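Local coordinates for protein thiol peroxidase (Aquifex aeolicus, PDB 2YZH) that probably reduces hydrogen peroxide and organic hydroperoxides to water and alcohols, using thioredoxin as the source of electrons, at residues L37-V42 with D110-D115; T60-T65 with L132-F137; K68-I73 with D161-K166. All coordinates share one frame; numbering follows the deposited sequence.

How the contacts relate
Contact 2 is the buried one and lies nearest the middle of the chain. Contacts 1 and 3 are only partly buried and sit on opposite sides of that middle, with centres about 23 Å apart. Contacts 2 and 3 share helix 61-73: its first turn carries the cysteine predicted to be peroxidatic, and its last turns pack on helix 160-170. They also touch, through Val136 and Val163. Contacts 1 and 2 both reach the large mixed sheet but do not meet. The chemistry follows the place. Contact 1 is a salt bridge with waters beside other subunits, contact 2 an arginine-cysteine pair in the probable active site, and contact 3 purely apolar.

Contact 1: residues L37-V42 with D110-D115; sequences LQEKIV and DFRYRD
A salt bridge between Glu39 and Arg112 joins strand 39-42, an edge strand of the thioredoxin-fold sheet within this chain, to the loop that follows strand 106-109. Strand 30-34 lies between these two strands in the sheet, and Glu39 packs on its Val31. The nearest CA atoms, those of Glu39 and Arg112, are 9.9 Å apart. Arg112 NH1 donates to Glu39 OE2 at 2.9 Å, with an N-H...O angle of 155°. This is the one hydrogen bond between the two side chains, so the bridge is single and not two-pronged. Glu39 OE2 lies near the guanidinium plane and is approached on the anti side of the carboxylate, somewhat out of the carboxylate plane. The two planes are tilted 43° apart. The chain of Arg112 bends at chi3 (-76°), which turns its guanidinium toward the strand. Its CG lies over one face of the Tyr113 ring, 3.6 Å above the plane. The same ring meets the glutamate at its edge, where Tyr113 CE2 is 3.8 Å from Glu39 OE2.

The loop also faces other subunits. Arg112 NH2 binds the carbonyl oxygens of Ala127 and Lys129 of the second subunit, and Tyr113 OH bonds to Lys129 NZ of that subunit. The arginine thus serves both the fold and the assembly. Two waters complete the contact. One donates to Leu37 O and accepts from Arg112 NH1, so NH1 has two partners. The other bridges Glu39 OE1 and Tyr113 OH: it lies 2.7 Å from Glu39 OE1, to which it donates, and 2.6 Å from Tyr113 OH.

Contact 2: residues T60-T65 with L132-F137; sequences TPVCET and LARAVF
This contact probably belongs to the peroxidatic site of the peroxiredoxin, where Cys63 in the first turn of helix 61-73 meets Arg134, just before strand 135-139. Cys63 is the predicted sulfenic acid-forming cysteine. Its expected disulfide partner, Cys97, is not bonded to it in this structure. Arg134 NH1 donates to Cys63 SG at 3.3 Å, with an N-H...S angle of 156°. A weak second bond runs from Arg134 NH2 to Cys63 SG at 3.5 Å. The sulfur therefore sits at the edge of the guanidinium, near its plane, facing both terminal nitrogens. Arg134 leaves the backbone with CG anti to N (chi1 -163°), then bends at chi3, and this carries the guanidinium to the sulfur.

Val62 comes from another direction. Its CG1 lies over one face of the guanidinium, 3.4 Å above the plane and offset toward the rim. The closest atom to it is Arg134 NH2, 3.5 Å from Val62 CG1.

Outside partners fix the arginine further. Arg134 NH1 forms a salt bridge with Glu66, and Arg134 NH2 bonds to Ile154 O. At the start of the helix Thr60 holds the N-cap position, and its OG1 lies 3.1 Å from Cys63 SG. A leucine in place of Arg134 would probably leave the sulfur without its two N-H donors and Glu66 without its charged mate. Arg134 NH1 points an N-H at the sulfur in the guanidinium plane, and NH2 adds its weak bond. This is consistent with the arginine positioning the sulfur of the probable peroxidatic cysteine.

Contact 3: residues K68-I73 with D161-K166; sequences KKFNEI and DEVVNK
Ile73 and Val164 form the tight part of this contact, where helix 61-73 nears its end. Ile73 CD1 lies 3.4 Å from Val164 CG2, closer than usual for two carbons. Ile73 CG1 is 4.0 Å from Val164 CG2, so the outer part of the isoleucine runs against one branch of the valine. With CG1 placed between the backbone N and the carbonyl carbon (chi1 59°), Ile73 projects CD1 to that methyl. The backbones are also nearest here, the CA atoms of Ile73 and Val164 being 7.5 Å apart.

Phe70, one turn earlier, packs more loosely on Val163. Phe70 CE1 is 4.0 Å from Val163 CG1, and Phe70 CZ is 4.1 Å from Val163 CG2. The ring thus meets both methyls of the valine with neighbouring carbons. The two side chains cross at about a right angle.

In the thioredoxin fold of this peroxiredoxin, helices 61-73 and 160-170 pack together beside the central sheet. Val163 also touches Val136 and Ile138 of strand 135-139 and Tyr147 and Gln149 of strand 145-150. The Phe70 ring makes an edge-to-face pair with Tyr160. No hydrogen bond links 68-73 to 161-166.

Tightness and burial do not go together here. The close pair, Ile73 and Val164, is partly exposed to solvent, while the looser pair, Phe70 and Val163, is buried. On the outer side, Lys69 reaches Glu157 in a salt bridge.

Contact 1: residues L37-V42 with D110-D115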
# COMPACT_ATOMS: atom_id res chain seq x y z
N LEU D 37 -12.86 16.46 -0.78
CA LEU D 37 -11.91 15.72 -1.62
C LEU D 37 -10.63 16.48 -1.95
O LEU D 37 -9.90 16.10 -2.86
CB LEU D 37 -12.58 15.24 -2.92
CG LEU D 37 -13.73 14.23 -2.78
CD1 LEU D 37 -14.16 13.75 -4.15
CD2 LEU D 37 -13.30 13.05 -1.92
N GLN D 38 -10.37 17.56 -1.22
CA GLN D 38 -9.14 18.31 -1.43
C GLN D 38 -8.09 17.70 -0.52
O GLN D 38 -8.44 17.05 0.47
CB GLN D 38 -9.35 19.78 -1.07
CG GLN D 38 -10.25 20.53 -2.04
CD GLN D 38 -9.65 20.62 -3.43
OE1 GLN D 38 -8.53 21.10 -3.60
NE2 GLN D 38 -10.40 20.16 -4.42
N GLU D 39 -6.82 17.87 -0.84
CA GLU D 39 -5.77 17.31 0.00
C GLU D 39 -5.19 18.37 0.93
O GLU D 39 -5.00 19.52 0.55
CB GLU D 39 -4.66 16.69 -0.85
CG GLU D 39 -5.14 15.56 -1.74
CD GLU D 39 -4.01 14.78 -2.37
OE1 GLU D 39 -2.93 15.37 -2.60
OE2 GLU D 39 -4.20 13.57 -2.63
N LYS D 40 -4.93 17.96 2.17
CA LYS D 40 -4.37 18.84 3.17
C LYS D 40 -3.14 18.17 3.73
O LYS D 40 -3.08 16.94 3.80
CB LYS D 40 -5.38 19.07 4.30
CG LYS D 40 -4.83 19.82 5.50
CD LYS D 40 -5.85 19.94 6.62
CE LYS D 40 -5.27 20.68 7.82
NZ LYS D 40 -6.20 20.72 8.97
N ILE D 41 -2.15 18.96 4.11
CA ILE D 41 -0.93 18.42 4.69
C ILE D 41 -0.94 18.69 6.19
O ILE D 41 -1.11 19.84 6.60
CB ILE D 41 0.34 19.10 4.12
CG1 ILE D 41 0.36 18.98 2.59
CG2 ILE D 41 1.58 18.49 4.77
CD1 ILE D 41 0.22 17.57 2.08
N VAL D 42 -0.79 17.65 7.00
CA VAL D 42 -0.72 17.83 8.45
C VAL D 42 0.68 17.40 8.84
O VAL D 42 1.29 16.56 8.16
CB VAL D 42 -1.77 16.98 9.20
CG1 VAL D 42 -3.17 17.40 8.78
CG2 VAL D 42 -1.54 15.51 8.96
N ASP D 110 -7.07 9.36 5.73
CA ASP D 110 -5.71 8.92 5.39
C ASP D 110 -5.76 7.69 4.48
O ASP D 110 -4.77 6.98 4.32
CB ASP D 110 -4.95 8.60 6.68
CG ASP D 110 -3.47 8.39 6.45
OD1 ASP D 110 -2.91 9.05 5.54
OD2 ASP D 110 -2.86 7.58 7.18
N PHE D 111 -6.92 7.46 3.86
CA PHE D 111 -7.09 6.30 2.99
C PHE D 111 -6.16 6.26 1.79
O PHE D 111 -5.75 5.18 1.36
CB PHE D 111 -8.54 6.22 2.49
CG PHE D 111 -8.78 6.92 1.16
CD1 PHE D 111 -8.69 6.21 -0.03
CD2 PHE D 111 -9.06 8.28 1.12
CE1 PHE D 111 -8.87 6.85 -1.26
CE2 PHE D 111 -9.24 8.93 -0.11
CZ PHE D 111 -9.15 8.22 -1.30
N ARG D 112 -5.82 7.42 1.24
CA ARG D 112 -5.02 7.44 0.03
C ARG D 112 -3.57 7.02 0.13
O ARG D 112 -3.10 6.24 -0.69
CB ARG D 112 -5.14 8.82 -0.63
CG ARG D 112 -4.47 8.93 -1.99
CD ARG D 112 -4.94 10.20 -2.69
NE ARG D 112 -6.29 10.04 -3.22
CZ ARG D 112 -7.10 11.06 -3.51
NH1 ARG D 112 -6.71 12.31 -3.31
NH2 ARG D 112 -8.31 10.82 -4.01
N TYR D 113 -2.87 7.52 1.14
CA TYR D 113 -1.45 7.20 1.29
C TYR D 113 -1.11 6.52 2.61
O TYR D 113 -0.00 6.01 2.78
CB TYR D 113 -0.64 8.49 1.17
CG TYR D 113 -0.80 9.19 -0.16
CD1 TYR D 113 -0.31 8.61 -1.33
CD2 TYR D 113 -1.43 10.43 -0.24
CE1 TYR D 113 -0.43 9.27 -2.56
CE2 TYR D 113 -1.56 11.09 -1.46
CZ TYR D 113 -1.06 10.51 -2.61
OH TYR D 113 -1.18 11.17 -3.82
N ARG D 114 -2.07 6.50 3.53
CA ARG D 114 -1.87 5.90 4.84
C ARG D 114 -0.57 6.42 5.45
O ARG D 114 0.25 5.65 5.97
CB ARG D 114 -1.84 4.37 4.74
CG ARG D 114 -2.06 3.68 6.09
CD ARG D 114 -2.27 2.17 5.95
NE ARG D 114 -1.04 1.48 5.55
CZ ARG D 114 -0.96 0.17 5.36
NH1 ARG D 114 -2.04 -0.59 5.53
NH2 ARG D 114 0.19 -0.39 5.01
N ASP D 115 -0.39 7.73 5.38
CA ASP D 115 0.81 8.36 5.91
C ASP D 115 0.89 8.30 7.43
O ASP D 115 1.98 8.42 7.99
CB ASP D 115 0.91 9.82 5.47
CG ASP D 115 1.49 9.97 4.07
OD1 ASP D 115 2.42 9.21 3.74
OD2 ASP D 115 1.03 10.86 3.33
O HOH W 1 -8.98 13.96 -3.84
O HOH W 2 -0.99 13.75 -3.61

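Contact 2: residues T60-T65 with L132-F137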
# COMPACT_ATOMS: atom_id res chain seq x y z
N THR D 60 -18.12 4.95 14.53
CA THR D 60 -18.26 4.17 15.75
C THR D 60 -18.57 5.17 16.86
O THR D 60 -18.06 6.29 16.86
CB THR D 60 -16.97 3.38 16.08
OG1 THR D 60 -15.89 4.28 16.33
CG2 THR D 60 -16.60 2.45 14.93
N PRO D 61 -19.41 4.77 17.83
CA PRO D 61 -19.82 5.62 18.96
C PRO D 61 -18.69 6.33 19.71
O PRO D 61 -18.77 7.53 19.96
CB PRO D 61 -20.58 4.65 19.86
CG PRO D 61 -21.19 3.71 18.88
CD PRO D 61 -20.03 3.44 17.94
N VAL D 62 -17.65 5.59 20.08
CA VAL D 62 -16.55 6.17 20.83
C VAL D 62 -15.83 7.29 20.07
O VAL D 62 -15.55 8.35 20.63
CB VAL D 62 -15.51 5.10 21.24
CG1 VAL D 62 -14.33 5.75 21.94
CG2 VAL D 62 -16.18 4.08 22.15
N CYS D 63 -15.53 7.05 18.80
CA CYS D 63 -14.85 8.06 18.00
C CYS D 63 -15.74 9.29 17.77
O CYS D 63 -15.25 10.41 17.73
CB CYS D 63 -14.41 7.45 16.66
SG CYS D 63 -13.31 6.00 16.82
N GLU D 64 -17.04 9.07 17.62
CA GLU D 64 -17.97 10.17 17.42
C GLU D 64 -17.99 11.05 18.66
O GLU D 64 -17.96 12.28 18.57
CB GLU D 64 -19.37 9.65 17.12
CG GLU D 64 -19.49 8.99 15.75
CD GLU D 64 -20.88 8.44 15.48
OE1 GLU D 64 -21.11 7.95 14.35
OE2 GLU D 64 -21.73 8.49 16.39
N THR D 65 -18.04 10.40 19.83
CA THR D 65 -18.05 11.10 21.11
C THR D 65 -16.76 11.89 21.31
O THR D 65 -16.78 13.04 21.76
CB THR D 65 -18.21 10.10 22.28
OG1 THR D 65 -19.52 9.53 22.23
CG2 THR D 65 -18.01 10.79 23.61
N LEU D 132 -6.36 2.97 12.17
CA LEU D 132 -5.52 3.78 13.06
C LEU D 132 -5.93 3.64 14.52
O LEU D 132 -7.12 3.55 14.84
CB LEU D 132 -5.59 5.26 12.66
CG LEU D 132 -5.17 5.62 11.23
CD1 LEU D 132 -5.07 7.14 11.12
CD2 LEU D 132 -3.82 4.98 10.90
N ALA D 133 -4.94 3.60 15.41
CA ALA D 133 -5.22 3.51 16.85
C ALA D 133 -5.61 4.90 17.35
O ALA D 133 -5.40 5.91 16.66
CB ALA D 133 -3.99 3.01 17.59
N ARG D 134 -6.16 4.96 18.55
CA ARG D 134 -6.60 6.23 19.13
C ARG D 134 -5.43 6.94 19.80
O ARG D 134 -4.89 6.47 20.81
CB ARG D 134 -7.72 5.97 20.14
CG ARG D 134 -8.55 7.19 20.52
CD ARG D 134 -9.63 6.81 21.53
NE ARG D 134 -10.43 5.67 21.08
CZ ARG D 134 -11.29 5.71 20.06
NH1 ARG D 134 -11.46 6.83 19.38
NH2 ARG D 134 -11.95 4.61 19.71
N ALA D 135 -5.04 8.07 19.23
CA ALA D 135 -3.92 8.82 19.77
C ALA D 135 -4.06 10.32 19.52
O ALA D 135 -4.92 10.75 18.75
CB ALA D 135 -2.62 8.33 19.15
N VAL D 136 -3.22 11.09 20.19
CA VAL D 136 -3.20 12.53 20.05
C VAL D 136 -1.77 13.02 19.99
O VAL D 136 -0.93 12.60 20.79
CB VAL D 136 -3.90 13.24 21.22
CG1 VAL D 136 -3.83 14.76 21.03
CG2 VAL D 136 -5.35 12.80 21.31
N PHE D 137 -1.49 13.89 19.03
CA PHE D 137 -0.17 14.46 18.86
C PHE D 137 -0.33 15.96 18.82
O PHE D 137 -1.31 16.47 18.28
CB PHE D 137 0.44 14.02 17.53
CG PHE D 137 0.63 12.54 17.40
CD1 PHE D 137 1.74 11.92 17.95
CD2 PHE D 137 -0.34 11.76 16.78
CE1 PHE D 137 1.89 10.53 17.89
CE2 PHE D 137 -0.21 10.38 16.72
CZ PHE D 137 0.91 9.77 17.27

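Contact 3: residues K68-I73 with D161-K166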
# COMPACT_ATOMS: atom_id res chain seq x y z
N LYS D 68 -16.76 14.97 18.94
CA LYS D 68 -17.67 16.02 19.37
C LYS D 68 -17.09 16.77 20.56
O LYS D 68 -17.19 17.99 20.65
CB LYS D 68 -19.04 15.45 19.77
CG LYS D 68 -19.88 14.97 18.60
CD LYS D 68 -20.00 16.05 17.53
CE LYS D 68 -20.78 17.28 17.99
NZ LYS D 68 -22.26 17.06 17.96
N LYS D 69 -16.47 16.02 21.48
CA LYS D 69 -15.88 16.61 22.67
C LYS D 69 -14.72 17.54 22.33
O LYS D 69 -14.58 18.62 22.91
CB LYS D 69 -15.43 15.50 23.63
CG LYS D 69 -15.26 15.96 25.07
CD LYS D 69 -15.21 14.78 26.05
CE LYS D 69 -16.49 13.95 26.00
NZ LYS D 69 -16.46 12.78 26.94
N PHE D 70 -13.87 17.13 21.39
CA PHE D 70 -12.75 17.98 21.00
C PHE D 70 -13.25 19.20 20.24
O PHE D 70 -12.69 20.28 20.36
CB PHE D 70 -11.75 17.20 20.14
CG PHE D 70 -10.65 16.54 20.94
CD1 PHE D 70 -9.80 17.31 21.72
CD2 PHE D 70 -10.49 15.16 20.92
CE1 PHE D 70 -8.79 16.72 22.47
CE2 PHE D 70 -9.48 14.56 21.67
CZ PHE D 70 -8.63 15.34 22.44
N ASN D 71 -14.32 19.02 19.46
CA ASN D 71 -14.89 20.13 18.71
C ASN D 71 -15.38 21.20 19.69
O ASN D 71 -15.23 22.40 19.44
CB ASN D 71 -16.06 19.64 17.85
CG ASN D 71 -16.62 20.73 16.95
OD1 ASN D 71 -15.94 21.24 16.06
ND2 ASN D 71 -17.88 21.11 17.20
N GLU D 72 -15.94 20.75 20.80
CA GLU D 72 -16.46 21.65 21.84
C GLU D 72 -15.37 22.44 22.56
O GLU D 72 -15.42 23.66 22.61
CB GLU D 72 -17.25 20.85 22.88
CG GLU D 72 -18.59 20.35 22.42
CD GLU D 72 -19.21 19.39 23.41
OE1 GLU D 72 -19.21 19.70 24.62
OE2 GLU D 72 -19.70 18.32 22.99
N ILE D 73 -14.41 21.72 23.13
CA ILE D 73 -13.33 22.34 23.90
C ILE D 73 -12.31 23.17 23.12
O ILE D 73 -11.58 23.97 23.72
CB ILE D 73 -12.57 21.29 24.73
CG1 ILE D 73 -11.97 20.22 23.81
CG2 ILE D 73 -13.51 20.65 25.74
CD1 ILE D 73 -11.23 19.12 24.56
N ASP D 161 -8.65 16.94 28.89
CA ASP D 161 -8.06 18.08 29.59
C ASP D 161 -6.56 18.20 29.39
O ASP D 161 -6.04 19.29 29.17
CB ASP D 161 -8.37 18.00 31.09
CG ASP D 161 -9.85 18.01 31.38
OD1 ASP D 161 -10.54 18.93 30.88
OD2 ASP D 161 -10.32 17.10 32.10
N GLU D 162 -5.86 17.07 29.48
CA GLU D 162 -4.41 17.06 29.32
C GLU D 162 -3.99 17.69 28.00
O GLU D 162 -3.02 18.45 27.94
CB GLU D 162 -3.89 15.62 29.41
CG GLU D 162 -2.37 15.50 29.38
CD GLU D 162 -1.90 14.07 29.61
OE1 GLU D 162 -2.18 13.51 30.69
OE2 GLU D 162 -1.25 13.51 28.70
N VAL D 163 -4.72 17.38 26.94
CA VAL D 163 -4.43 17.92 25.63
C VAL D 163 -4.64 19.44 25.63
O VAL D 163 -3.74 20.21 25.29
CB VAL D 163 -5.34 17.28 24.55
CG1 VAL D 163 -5.05 17.89 23.20
CG2 VAL D 163 -5.12 15.77 24.51
N VAL D 164 -5.84 19.86 26.04
CA VAL D 164 -6.19 21.27 26.09
C VAL D 164 -5.16 22.11 26.83
O VAL D 164 -4.73 23.15 26.34
CB VAL D 164 -7.57 21.48 26.77
CG1 VAL D 164 -7.89 22.96 26.85
CG2 VAL D 164 -8.64 20.74 25.98
N ASN D 165 -4.75 21.66 28.01
CA ASN D 165 -3.77 22.39 28.80
C ASN D 165 -2.44 22.53 28.08
O ASN D 165 -1.81 23.59 28.13
CB ASN D 165 -3.55 21.71 30.16
CG ASN D 165 -4.84 21.58 30.95
OD1 ASN D 165 -5.65 22.51 31.00
ND2 ASN D 165 -5.02 20.43 31.59
N LYS D 166 -2.01 21.47 27.41
CA LYS D 166 -0.75 21.51 26.68
C LYS D 166 -0.82 22.52 25.54
O LYS D 166 0.10 23.32 25.35
CB LYS D 166 -0.41 20.12 26.13
CG LYS D 166 0.96 20.04 25.47
CD LYS D 166 2.06 20.34 26.47
CE LYS D 166 3.42 20.32 25.81
NZ LYS D 166 4.53 20.55 26.78